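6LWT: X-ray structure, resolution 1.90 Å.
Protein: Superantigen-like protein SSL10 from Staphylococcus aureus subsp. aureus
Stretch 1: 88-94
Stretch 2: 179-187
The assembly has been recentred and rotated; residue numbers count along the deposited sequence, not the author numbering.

Stretch 1 88-94: TVGGVIQ
Stretch 2 179-187: KFKYMGEVI

How is the backbone of each stretch laid out? Stretch 1 arrives as a strand through Thr88 and Val89 (phi/psi -139/163 and -125/129), breaks at two glycines, and resumes as a strand at Val92 and Ile93 (-111/129 and -125/130), ending with Gln94 at -77/-39. The break relies on positive phi, 62/-144 at Gly90 and 75/18 at Gly91, values that favour glycine. Stretch 2 leaves an extended Lys179 (-72/147) and makes a 3-10 segment from Phe180 to Tyr182 (-56/-39, -60/-20, -101/1). Two backbone bonds hold this turn: Tyr182 N to Lys179 O at 3.1 Å and Met183 N to Phe180 O at 3.0 Å. Met183 (-82/-4) and Gly184 (-99/-19) carry the chain on to Glu185 (-48/133), then to the strand residues Val186 (-113/131) and Ile187 (-113/135).

In what register do the two backbones meet? Both advance in the same sense along the contact: Val89 CA lies 6.5 Å from Phe180 CA, Gly90 CA 4.5 Å from Gly184 CA, and Ile93 CA 7.3 Å from Val186 CA. The chains are therefore tightest at the glycines and farther apart at the other two pairings. A single hydrogen bond joins them, from Gly91 N to Met183 O at 3.0 Å, with an N-H...O angle of 152°.

Why can the chains come so close at the glycine turn? Gly90 CA sits 3.6 Å from Met183 O and 4.5 Å from Gly184 N, with no side chain in between. An ideal CB on Gly90 would fall 2.4 Å from Met183 O, a clash, and 3.1 Å from Gly184 N. Gly91 is different: a CB there would point away, 4.8 Å from Met183 O, so its positive phi is the clearer reason for glycine.

What does Val89 pack against? Its CA-to-CB bond points toward stretch 2, and with chi1 t (179°) its CG2 lies over one face of the Phe180 ring, 3.6 Å from the centroid and just 6° off the ring normal. This is a CH-pi contact, a methyl group resting on the pi cloud; the closest ring atom is Phe180 CZ, 3.7 Å from Val89 CG2. The ring takes chi1 m (-74°) and chi2 -7°. Met183, also directed toward its partner, is extended beyond chi1 (m, t, t; -72°, 178°, 175°), which brings Met183 SD to 3.8 Å from Val89 CB. Sulfur and aliphatic carbon make a nonpolar pairing here.

Where does the contact continue beyond the turn? Val186, chi1 t (176°), points toward stretch 1 and sets its CG2 4.1 Å from Ile93 CG1, a looser van der Waals contact. Ile93 leaves its backbone sideways, but its m, t rotamer (-62°, 162°) brings the side-chain end nearer. Altogether the stretches bury 323 Å², counting both sides.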

# COMPACT_ATOMS: atom_id res chain seq x y z
N THR A 88 7.92 7.76 -6.67
CA THR A 88 6.91 6.94 -5.99
C THR A 88 5.61 7.07 -6.80
O THR A 88 5.46 7.98 -7.63
CB THR A 88 6.76 7.35 -4.51
OG1 THR A 88 5.85 6.48 -3.80
CG2 THR A 88 6.32 8.80 -4.37
N VAL A 89 4.66 6.15 -6.57
CA VAL A 89 3.40 6.14 -7.32
C VAL A 89 2.23 6.19 -6.34
O VAL A 89 2.15 5.37 -5.43
CB VAL A 89 3.29 4.89 -8.21
CG1 VAL A 89 1.96 4.87 -8.96
CG2 VAL A 89 4.45 4.78 -9.20
N GLY A 90 1.31 7.12 -6.55
CA GLY A 90 0.09 7.24 -5.74
C GLY A 90 0.37 7.53 -4.29
O GLY A 90 1.32 8.23 -3.96
N GLY A 91 -0.44 6.97 -3.41
CA GLY A 91 -0.17 7.06 -1.98
C GLY A 91 -0.47 8.41 -1.36
O GLY A 91 0.01 8.66 -0.28
N VAL A 92 -1.27 9.26 -2.02
CA VAL A 92 -1.53 10.63 -1.56
C VAL A 92 -2.98 10.77 -1.09
O VAL A 92 -3.90 10.41 -1.82
CB VAL A 92 -1.32 11.66 -2.69
CG1 VAL A 92 -1.51 13.08 -2.17
CG2 VAL A 92 0.07 11.51 -3.31
N ILE A 93 -3.14 11.33 0.10
CA ILE A 93 -4.45 11.70 0.66
C ILE A 93 -4.44 13.18 1.06
O ILE A 93 -3.54 13.64 1.77
CB ILE A 93 -4.80 10.85 1.91
CG1 ILE A 93 -4.91 9.38 1.54
CG2 ILE A 93 -6.11 11.35 2.53
CD1 ILE A 93 -4.83 8.43 2.74
N GLN A 94 -5.45 13.92 0.62
CA GLN A 94 -5.49 15.38 0.84
C GLN A 94 -5.88 15.80 2.25
O GLN A 94 -5.31 16.75 2.77
CB GLN A 94 -6.37 16.06 -0.21
CG GLN A 94 -5.73 15.98 -1.59
CD GLN A 94 -6.59 16.51 -2.73
OE1 GLN A 94 -6.96 15.76 -3.63
NE2 GLN A 94 -6.88 17.81 -2.71
N LYS A 179 -0.75 -3.18 -9.03
CA LYS A 179 -0.59 -2.31 -10.20
C LYS A 179 -0.64 -0.85 -9.86
O LYS A 179 -1.38 -0.43 -8.96
CB LYS A 179 -1.64 -2.64 -11.26
CG LYS A 179 -1.38 -4.03 -11.83
CD LYS A 179 -1.98 -4.18 -13.20
CE LYS A 179 -1.64 -5.55 -13.78
NZ LYS A 179 -2.69 -5.91 -14.75
N PHE A 180 0.12 -0.06 -10.63
CA PHE A 180 0.20 1.39 -10.40
C PHE A 180 -1.17 2.04 -10.43
O PHE A 180 -1.47 2.89 -9.59
CB PHE A 180 1.11 2.09 -11.44
CG PHE A 180 2.60 1.88 -11.25
CD1 PHE A 180 3.14 1.23 -10.14
CD2 PHE A 180 3.49 2.42 -12.18
CE1 PHE A 180 4.51 1.08 -9.99
CE2 PHE A 180 4.86 2.28 -12.03
CZ PHE A 180 5.37 1.61 -10.93
N LYS A 181 -2.03 1.58 -11.34
CA LYS A 181 -3.35 2.17 -11.53
C LYS A 181 -4.24 2.13 -10.28
O LYS A 181 -5.21 2.90 -10.20
CB LYS A 181 -4.09 1.53 -12.72
CG LYS A 181 -4.55 0.09 -12.49
CD LYS A 181 -5.34 -0.45 -13.68
CE LYS A 181 -4.56 -1.45 -14.51
NZ LYS A 181 -5.47 -2.51 -15.05
N TYR A 182 -3.93 1.23 -9.33
CA TYR A 182 -4.71 1.10 -8.09
C TYR A 182 -4.08 1.75 -6.86
O TYR A 182 -4.67 1.69 -5.78
CB TYR A 182 -4.95 -0.39 -7.79
CG TYR A 182 -5.67 -1.10 -8.92
CD1 TYR A 182 -6.90 -0.64 -9.37
CD2 TYR A 182 -5.13 -2.24 -9.53
CE1 TYR A 182 -7.57 -1.27 -10.42
CE2 TYR A 182 -5.80 -2.89 -10.57
CZ TYR A 182 -7.01 -2.39 -11.02
OH TYR A 182 -7.69 -2.99 -12.06
N MET A 183 -2.92 2.39 -7.02
CA MET A 183 -2.18 2.92 -5.88
C MET A 183 -2.68 4.26 -5.37
O MET A 183 -2.19 4.75 -4.36
CB MET A 183 -0.69 3.01 -6.20
CG MET A 183 -0.05 1.64 -6.26
SD MET A 183 1.68 1.75 -6.68
CE MET A 183 2.15 0.05 -6.51
N GLY A 184 -3.66 4.85 -6.04
CA GLY A 184 -4.27 6.08 -5.57
C GLY A 184 -5.58 5.92 -4.82
O GLY A 184 -5.95 6.86 -4.13
N GLU A 185 -6.26 4.77 -4.98
CA GLU A 185 -7.54 4.44 -4.29
C GLU A 185 -7.44 4.71 -2.79
O GLU A 185 -6.49 4.25 -2.18
CB GLU A 185 -7.84 2.93 -4.42
CG GLU A 185 -8.52 2.46 -5.70
CD GLU A 185 -10.01 2.15 -5.55
OE1 GLU A 185 -10.64 1.97 -6.61
OE2 GLU A 185 -10.58 2.08 -4.43
N VAL A 186 -8.43 5.38 -2.21
CA VAL A 186 -8.42 5.75 -0.78
C VAL A 186 -9.51 4.96 -0.06
O VAL A 186 -10.64 4.92 -0.53
CB VAL A 186 -8.65 7.25 -0.57
CG1 VAL A 186 -8.72 7.59 0.92
CG2 VAL A 186 -7.55 8.06 -1.24
N ILE A 187 -9.15 4.33 1.06
CA ILE A 187 -10.08 3.53 1.83
C ILE A 187 -10.28 4.25 3.17
O ILE A 187 -9.33 4.69 3.80
CB ILE A 187 -9.57 2.10 2.07
CG1 ILE A 187 -9.32 1.38 0.73
CG2 ILE A 187 -10.57 1.33 2.94
CD1 ILE A 187 -8.52 0.10 0.86